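Local coordinates for protein beta-glucoside kinase (Listeria monocytogenes, PDB 4HTL) that phosphorylates cellobiose with ATP to give cellobiose-6'-phosphate and may also act as a transcriptional regulator of the cellobiose phosphotransferase operon, at residues Tyr172-Asn175 / Glu176-Met180; Ala153-Phe156 / Gly157-Phe160; Arg216-Thr219 / Glu220-Gly224. One frame throughout, in Å; residues are numbered along the deposited sequence. Where two conformers were deposited one is given.

Interaction 1: Tyr172-Asn175 / Glu176-Met180; sequences YTLN and ETTTM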
loop_
_atom_site.group_PDB
_atom_site.type_symbol
_atom_site.label_atom_id
_atom_site.label_comp_id
_atom_site.label_asym_id
_atom_site.label_seq_id
_atom_site.Cartn_x
_atom_site.Cartn_y
_atom_site.Cartn_z
ATOM N N TYR A 172 -16.585 9.043 0.923
ATOM C CA TYR A 172 -16.583 7.657 1.390
ATOM C C TYR A 172 -15.195 7.185 1.863
ATOM O O TYR A 172 -14.970 5.957 2.156
ATOM C CB TYR A 172 -17.125 6.752 0.298
ATOM C CG TYR A 172 -18.427 7.224 -0.222
ATOM C CD1 TYR A 172 -19.603 7.020 0.482
ATOM C CD2 TYR A 172 -18.489 8.004 -1.397
ATOM C CE1 TYR A 172 -20.806 7.473 -0.012
ATOM C CE2 TYR A 172 -19.704 8.490 -1.859
ATOM C CZ TYR A 172 -20.849 8.260 -1.136
ATOM O OH TYR A 172 -22.095 8.691 -1.631
ATOM N N THR A 173 -14.303 8.150 2.003
ATOM C CA THR A 173 -12.905 7.913 2.405
ATOM C C THR A 173 -12.654 8.310 3.848
ATOM O O THR A 173 -13.385 9.128 4.424
ATOM C CB THR A 173 -11.899 8.615 1.475
ATOM O OG1 THR A 173 -11.936 10.038 1.690
ATOM C CG2 THR A 173 -12.143 8.260 0.045
ATOM N N LEU A 174 -11.616 7.726 4.441
ATOM C CA LEU A 174 -11.237 7.989 5.859
ATOM C C LEU A 174 -11.142 9.481 6.139
ATOM O O LEU A 174 -11.600 9.933 7.199
ATOM C CB LEU A 174 -9.930 7.307 6.225
ATOM C CG LEU A 174 -9.943 5.762 6.282
ATOM C CD1 LEU A 174 -8.515 5.196 6.356
ATOM C CD2 LEU A 174 -10.838 5.233 7.438
ATOM N N ASN A 175 -10.589 10.251 5.187
ATOM C CA ASN A 175 -10.479 11.719 5.352
ATOM C C ASN A 175 -11.786 12.379 5.733
ATOM O O ASN A 175 -11.772 13.433 6.394
ATOM C CB ASN A 175 -9.972 12.368 4.073
ATOM C CG ASN A 175 -8.452 12.337 3.948
ATOM O OD1 ASN A 175 -7.754 12.449 4.945
ATOM N ND2 ASN A 175 -7.932 12.272 2.712
ATOM N N GLU A 176 -12.871 11.866 5.170
ATOM C CA GLU A 176 -14.190 12.404 5.401
ATOM C C GLU A 176 -15.134 11.603 6.273
ATOM O O GLU A 176 -16.266 12.055 6.522
ATOM C CB GLU A 176 -14.846 12.782 4.052
ATOM C CG GLU A 176 -13.937 13.684 3.233
ATOM C CD GLU A 176 -14.569 14.295 1.984
ATOM O OE1 GLU A 176 -15.760 14.651 2.042
ATOM O OE2 GLU A 176 -13.829 14.448 0.959
ATOM N N THR A 177 -14.716 10.423 6.742
ATOM C CA THR A 177 -15.559 9.592 7.623
ATOM C C THR A 177 -14.970 9.313 8.987
ATOM O O THR A 177 -15.705 8.925 9.894
ATOM C CB THR A 177 -15.796 8.187 6.981
ATOM O OG1 THR A 177 -14.571 7.460 6.874
ATOM C CG2 THR A 177 -16.417 8.352 5.576
ATOM N N THR A 178 -13.643 9.411 9.107
ATOM C CA THR A 178 -12.924 8.857 10.237
ATOM C C THR A 178 -11.800 9.777 10.752
ATOM O O THR A 178 -10.608 9.495 10.574
ATOM C CB THR A 178 -12.418 7.453 9.896
ATOM O OG1 THR A 178 -13.473 6.696 9.270
ATOM C CG2 THR A 178 -11.847 6.711 11.084
ATOM N N THR A 179 -12.190 10.908 11.350
ATOM C CA THR A 179 -11.234 11.901 11.853
ATOM C C THR A 179 -11.816 12.529 13.094
ATOM O O THR A 179 -13.041 12.434 13.358
ATOM C CB THR A 179 -10.920 13.038 10.834
ATOM O OG1 THR A 179 -12.049 13.895 10.689
ATOM C CG2 THR A 179 -10.533 12.459 9.420
HETATM N N MSE A 180 -10.957 13.207 13.848
HETATM C CA MSE A 180 -11.419 13.952 15.028
HETATM C C MSE A 180 -12.426 15.073 14.646
HETATM O O MSE A 180 -13.388 15.340 15.387
HETATM C CB MSE A 180 -10.236 14.524 15.763
HETATM C CG MSE A 180 -9.247 13.421 16.290
HETATM SE SE MSE A 180 -9.921 12.211 17.675
HETATM C CE MSE A 180 -9.726 13.467 19.128
HETATM O O HOH W 1 -12.255 15.289 8.323
#

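Interaction 2: Ala153-Phe156 / Gly157-Phe160; sequences AGEF and GYMF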
loop_
_atom_site.group_PDB
_atom_site.type_symbol
_atom_site.label_atom_id
_atom_site.label_comp_id
_atom_site.label_asym_id
_atom_site.label_seq_id
_atom_site.Cartn_x
_atom_site.Cartn_y
_atom_site.Cartn_z
ATOM N N ALA A 153 2.840 9.163 -2.865
ATOM C CA ALA A 153 2.508 7.956 -2.077
ATOM C C ALA A 153 2.212 8.294 -0.617
ATOM O O ALA A 153 2.669 9.314 -0.083
ATOM C CB ALA A 153 3.613 6.930 -2.169
ATOM N N GLY A 154 1.396 7.469 0.013
ATOM C CA GLY A 154 1.096 7.600 1.419
ATOM C C GLY A 154 -0.182 8.351 1.773
ATOM O O GLY A 154 -0.371 8.773 2.910
ATOM N N GLU A 155 -1.052 8.524 0.800
ATOM C CA GLU A 155 -2.340 9.184 0.984
ATOM C C GLU A 155 -3.368 8.260 1.623
ATOM O O GLU A 155 -4.413 7.896 1.037
ATOM C CB GLU A 155 -2.856 9.766 -0.357
ATOM C CG GLU A 155 -2.204 11.034 -0.814
ATOM C CD GLU A 155 -2.683 12.300 -0.074
ATOM O OE1 GLU A 155 -3.210 12.207 1.062
ATOM O OE2 GLU A 155 -2.597 13.408 -0.680
ATOM N N PHE A 156 -3.096 7.938 2.876
ATOM C CA PHE A 156 -3.860 6.936 3.618
ATOM C C PHE A 156 -5.306 7.371 3.834
ATOM O O PHE A 156 -6.195 6.534 3.902
ATOM C CB PHE A 156 -3.248 6.596 4.972
ATOM C CG PHE A 156 -1.902 5.913 4.949
ATOM C CD1 PHE A 156 -1.293 5.436 3.787
ATOM C CD2 PHE A 156 -1.286 5.662 6.167
ATOM C CE1 PHE A 156 -0.046 4.801 3.847
ATOM C CE2 PHE A 156 -0.054 5.033 6.242
ATOM C CZ PHE A 156 0.567 4.576 5.074
ATOM N N GLY A 157 -5.545 8.696 3.888
ATOM C CA GLY A 157 -6.875 9.187 4.078
ATOM C C GLY A 157 -7.828 8.975 2.926
ATOM O O GLY A 157 -9.043 9.151 3.072
ATOM N N TYR A 158 -7.285 8.629 1.767
ATOM C CA TYR A 158 -8.113 8.349 0.584
ATOM C C TYR A 158 -8.571 6.890 0.510
ATOM O O TYR A 158 -9.323 6.530 -0.402
ATOM C CB TYR A 158 -7.368 8.733 -0.695
ATOM C CG TYR A 158 -7.359 10.212 -0.982
ATOM C CD1 TYR A 158 -6.523 11.089 -0.300
ATOM C CD2 TYR A 158 -8.237 10.744 -1.913
ATOM C CE1 TYR A 158 -6.556 12.445 -0.584
ATOM C CE2 TYR A 158 -8.259 12.089 -2.199
ATOM C CZ TYR A 158 -7.422 12.931 -1.525
ATOM O OH TYR A 158 -7.439 14.284 -1.833
HETATM N N MSE A 159 -8.206 6.049 1.483
HETATM C CA MSE A 159 -8.761 4.699 1.465
HETATM C C MSE A 159 -10.264 4.779 1.738
HETATM O O MSE A 159 -10.743 5.554 2.579
HETATM C CB MSE A 159 -8.157 3.794 2.523
HETATM C CG MSE A 159 -6.655 3.424 2.322
HETATM SE SE MSE A 159 -6.020 2.157 3.562
HETATM C CE MSE A 159 -5.696 3.327 5.012
ATOM N N PHE A 160 -11.002 3.979 0.999
ATOM C CA PHE A 160 -12.448 3.852 1.235
ATOM C C PHE A 160 -12.707 3.155 2.562
ATOM O O PHE A 160 -12.230 2.047 2.830
ATOM C CB PHE A 160 -13.110 3.108 0.052
ATOM C CG PHE A 160 -13.252 3.943 -1.208
ATOM C CD1 PHE A 160 -13.990 5.081 -1.206
ATOM C CD2 PHE A 160 -12.650 3.571 -2.378
ATOM C CE1 PHE A 160 -14.118 5.880 -2.333
ATOM C CE2 PHE A 160 -12.804 4.304 -3.510
ATOM C CZ PHE A 160 -13.516 5.476 -3.490
HETATM O O HOH W 2 -4.149 11.137 3.344
#

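Interaction 3: Arg216-Thr219 / Glu220-Gly224; sequences RLIT and EFYTG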
loop_
_atom_site.group_PDB
_atom_site.type_symbol
_atom_site.label_atom_id
_atom_site.label_comp_id
_atom_site.label_asym_id
_atom_site.label_seq_id
_atom_site.Cartn_x
_atom_site.Cartn_y
_atom_site.Cartn_z
ATOM N N ARG A 216 -21.937 5.413 20.023
ATOM C CA ARG A 216 -22.019 5.079 18.619
ATOM C C ARG A 216 -20.943 5.817 17.838
ATOM O O ARG A 216 -20.289 5.242 16.968
ATOM C CB ARG A 216 -23.427 5.362 18.055
ATOM C CG ARG A 216 -23.564 4.972 16.581
ATOM C CD ARG A 216 -25.002 5.115 16.071
ATOM N NE ARG A 216 -25.031 4.780 14.667
ATOM C CZ ARG A 216 -24.967 3.544 14.167
ATOM N NH1 ARG A 216 -24.993 2.475 14.951
ATOM N NH2 ARG A 216 -24.922 3.370 12.855
ATOM N N LEU A 217 -20.762 7.092 18.124
ATOM C CA LEU A 217 -19.771 7.871 17.370
ATOM C C LEU A 217 -18.366 7.288 17.510
ATOM O O LEU A 217 -17.619 7.112 16.515
ATOM C CB LEU A 217 -19.786 9.336 17.787
ATOM C CG LEU A 217 -21.008 10.169 17.589
ATOM C CD1 LEU A 217 -20.638 11.663 17.808
ATOM C CD2 LEU A 217 -21.789 9.880 16.322
ATOM N N ILE A 218 -18.008 6.937 18.731
ATOM C CA ILE A 218 -16.674 6.429 19.002
ATOM C C ILE A 218 -16.490 5.035 18.412
ATOM O O ILE A 218 -15.440 4.734 17.801
ATOM C CB ILE A 218 -16.311 6.460 20.531
ATOM C CG1 ILE A 218 -16.293 7.942 21.039
ATOM C CG2 ILE A 218 -14.982 5.713 20.769
ATOM C CD1 ILE A 218 -15.380 8.896 20.282
ATOM N N THR A 219 -17.520 4.217 18.556
ATOM C CA THR A 219 -17.503 2.864 17.984
ATOM C C THR A 219 -17.296 2.894 16.460
ATOM O O THR A 219 -16.467 2.144 15.915
ATOM C CB THR A 219 -18.734 2.049 18.389
ATOM O OG1 THR A 219 -18.807 1.985 19.821
ATOM C CG2 THR A 219 -18.683 0.607 17.829
ATOM N N GLU A 220 -18.032 3.774 15.795
ATOM C CA GLU A 220 -17.928 3.911 14.336
ATOM C C GLU A 220 -16.548 4.442 13.931
ATOM O O GLU A 220 -16.001 4.009 12.939
ATOM C CB GLU A 220 -19.036 4.771 13.767
ATOM C CG GLU A 220 -20.403 4.145 13.991
ATOM C CD GLU A 220 -20.685 2.967 13.077
ATOM O OE1 GLU A 220 -20.605 3.177 11.872
ATOM O OE2 GLU A 220 -21.000 1.861 13.546
ATOM N N PHE A 221 -16.030 5.420 14.681
ATOM C CA PHE A 221 -14.679 5.943 14.481
ATOM C C PHE A 221 -13.655 4.809 14.547
ATOM O O PHE A 221 -12.806 4.641 13.656
ATOM C CB PHE A 221 -14.440 7.047 15.533
ATOM C CG PHE A 221 -13.045 7.643 15.532
ATOM C CD1 PHE A 221 -12.592 8.448 14.494
ATOM C CD2 PHE A 221 -12.255 7.519 16.639
ATOM C CE1 PHE A 221 -11.348 9.034 14.534
ATOM C CE2 PHE A 221 -11.013 8.112 16.706
ATOM C CZ PHE A 221 -10.551 8.879 15.647
ATOM N N TYR A 222 -13.720 3.994 15.593
ATOM C CA TYR A 222 -12.745 2.925 15.739
ATOM C C TYR A 222 -12.891 1.879 14.640
ATOM O O TYR A 222 -11.894 1.355 14.124
ATOM C CB TYR A 222 -12.844 2.286 17.122
ATOM C CG TYR A 222 -12.244 3.133 18.237
ATOM C CD1 TYR A 222 -11.078 3.846 18.048
ATOM C CD2 TYR A 222 -12.722 3.071 19.516
ATOM C CE1 TYR A 222 -10.498 4.593 19.048
ATOM C CE2 TYR A 222 -12.115 3.798 20.553
ATOM C CZ TYR A 222 -11.031 4.561 20.310
ATOM O OH TYR A 222 -10.476 5.253 21.362
ATOM N N THR A 223 -14.113 1.636 14.206
ATOM C CA THR A 223 -14.325 0.693 13.088
ATOM C C THR A 223 -13.665 1.217 11.800
ATOM O O THR A 223 -13.035 0.474 11.100
ATOM C CB THR A 223 -15.826 0.405 12.854
ATOM O OG1 THR A 223 -16.354 -0.304 13.996
ATOM C CG2 THR A 223 -16.075 -0.418 11.525
ATOM N N GLY A 224 -13.777 2.513 11.532
ATOM C CA GLY A 224 -13.145 3.084 10.406
ATOM C C GLY A 224 -11.642 2.968 10.498
ATOM O O GLY A 224 -10.977 2.642 9.524
#

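Interaction 1: Tyr172-Asn175 / Glu176-Met180
Two amide groups converge on the carbonyl oxygen of Leu174: Thr178 N at 2.8 Å from Leu174 O, and Thr177 N at 3.2 Å from the same atom. These i to i+4 and i to i+3 bonds to one carbonyl belong to the short helix 174-177 of this ROK-family sugar kinase, begun by Thr173 at its N-cap and left by the chain at Thr178. The two donors arrive differently. Thr178 N stays within 18° of the carbonyl plane, whereas Thr177 N stands high above it, 72° out. A companion bond runs from Glu176 N to Thr173 O over 2.9 Å, giving the first turn its tight, 3-10-like closure. The cap hydroxyl of Thr173 is engaged further back, on Gly170 O.

On the inner side, the side chains of Leu174 and Thr178 run alongside each other, and methyl CD2 of Leu174 lies 3.5 Å from Thr178 OG1. Thr178 turns that oxygen beside its own backbone N (chi1 -46°), next to the hydroxyl of Thr177; the two OG1 atoms are 2.7 Å apart and either may donate. Ser161 OG also bonds to Thr177 OG1, while Phe221 and Ile225 of helix 212-236 pack against Thr178. Glu176 is directed elsewhere, its carboxylate forming a salt bridge with Arg168.

Past the turn, Thr179 is itself an N-cap, its OG1 accepting from Val182 N. It thus stands at the start of helix 180-191, two residues beyond the end of the short helix. Thr179 CG2 sits 3.4 Å from Asn175 O, and a water completes the junction by donating to Asn175 O and accepting from Thr179 OG1, 2.8 Å from that hydroxyl.

Interaction 2: Ala153-Phe156 / Gly157-Phe160
Phe156 and Met159, the latter present as selenomethionine, form the close-packed side of a 3-10 turn in the loop between strand 144-145 and helix 174-177 of the ROK fold. The terminal methyl of Met159 curls back, bent about the bond to selenium (chi3 -81°), which brings Met159 CE to 3.4 Å from Phe156 O, with CB of Phe156 a little farther away. That same carbonyl accepts the N-H of Met159 at 3.2 Å between Phe156 O and Met159 N, nearly straight at 168°. One residue earlier, Tyr158 N donates to Glu155 O over 3.1 Å, from well above the carbonyl plane. Leu232 of helix 212-236 touches both Phe156 and Met159 and helps bury this side.

The other side is more open and more polar. Glu155, the centre of an inverse gamma turn, lies alongside Tyr158; its OE1 approaches the ring edge at 3.7 Å from Tyr158 CE1, and the carboxylate is turned 71° against the ring. This is a looser contact than the turn itself. OE2 of Glu155 bonds to Tyr67 OH, which holds the far end of the carboxylate, while the Tyr158 ring stacks with Tyr234 of the second subunit, placing the turn at the dimer interface. Between carboxylate and backbone sits one water, which donates to Glu155 OE1 at 2.7 Å and accepts from Gly157 N.

Interaction 3: Arg216-Thr219 / Glu220-Gly224
Ile218 and Tyr222, one helical turn apart, carry the apolar side-chain contact between 216-219 and 220-224: methyl CG2 of Ile218 lies 3.5 Å from CE2 of the Tyr222 ring, approaching it obliquely. Ile218 sends this methyl anti to its own N, beside the carbonyl, and both side chains point the same way along the helix flank. Underneath runs the regular i to i+4 bonding of helix 212-236 in the ROK fold, exemplified by Tyr222 N to Ile218 O at 2.9 Å, and by Glu220 N to Arg216 O, also 2.9 Å.

A second pair of side chains, Arg216 and Glu220, occupies a more exposed flank. Arg216 was deposited in two conformers, so its arrangement is tentative. In the one described, the extended arginine chain and the bent glutamate lie side by side, with their CG atoms 4.2 Å apart. The carboxylate sits over one face of the guanidinium, the planes 16° apart, with Glu220 CD displaced toward the rim. Glu220 OE2 is 4.3 Å from Arg216 NH2, and no N-H points at it. Arg163 of the second subunit makes a long, weak ion pair with the same carboxylate.

Farther out, neighbouring helices pack against these groups. Phe204 of helix 200-208 touches both Ile218 and Tyr222, while Phe253 and Leu257 of helix 253-261 touch the tyrosine. Thr223 OG1 lies 3.1 Å from Thr219 O but has His260 NE2 as its strongest partner; the hydroxyl of Thr219 is bonded to Glu215 O.

The chemistry thus divides by flank. Between Ile218 and Tyr222 the attraction is dispersion and burial of carbon, whereas between Arg216 and Glu220, in this conformer, opposite charges face each other without a directed N-H bond, an attraction that solvent would probably weaken.

All three contacts are local but lie at different depths. Interaction 2 is nearest the centre of the chain, interaction 1 is partly buried, and interaction 3 combines a buried apolar flank with an exposed, charged one. Probable backbone bonds, Asn175 N to Gly157 O and Leu174 N to Met159 O, tie the loop of interaction 2 to the short helix of interaction 1. Interactions 1 and 3 meet by packing: Leu174 and Thr178 on the helix 212-236 backbone, Thr179 N near the Phe221 ring. Interactions 2 and 3 do not touch; all three reach the second subunit, interaction 1 only through Thr173. Separate waters bridge atoms within interactions 1 and 2; regular helical bonding underlies interaction 3.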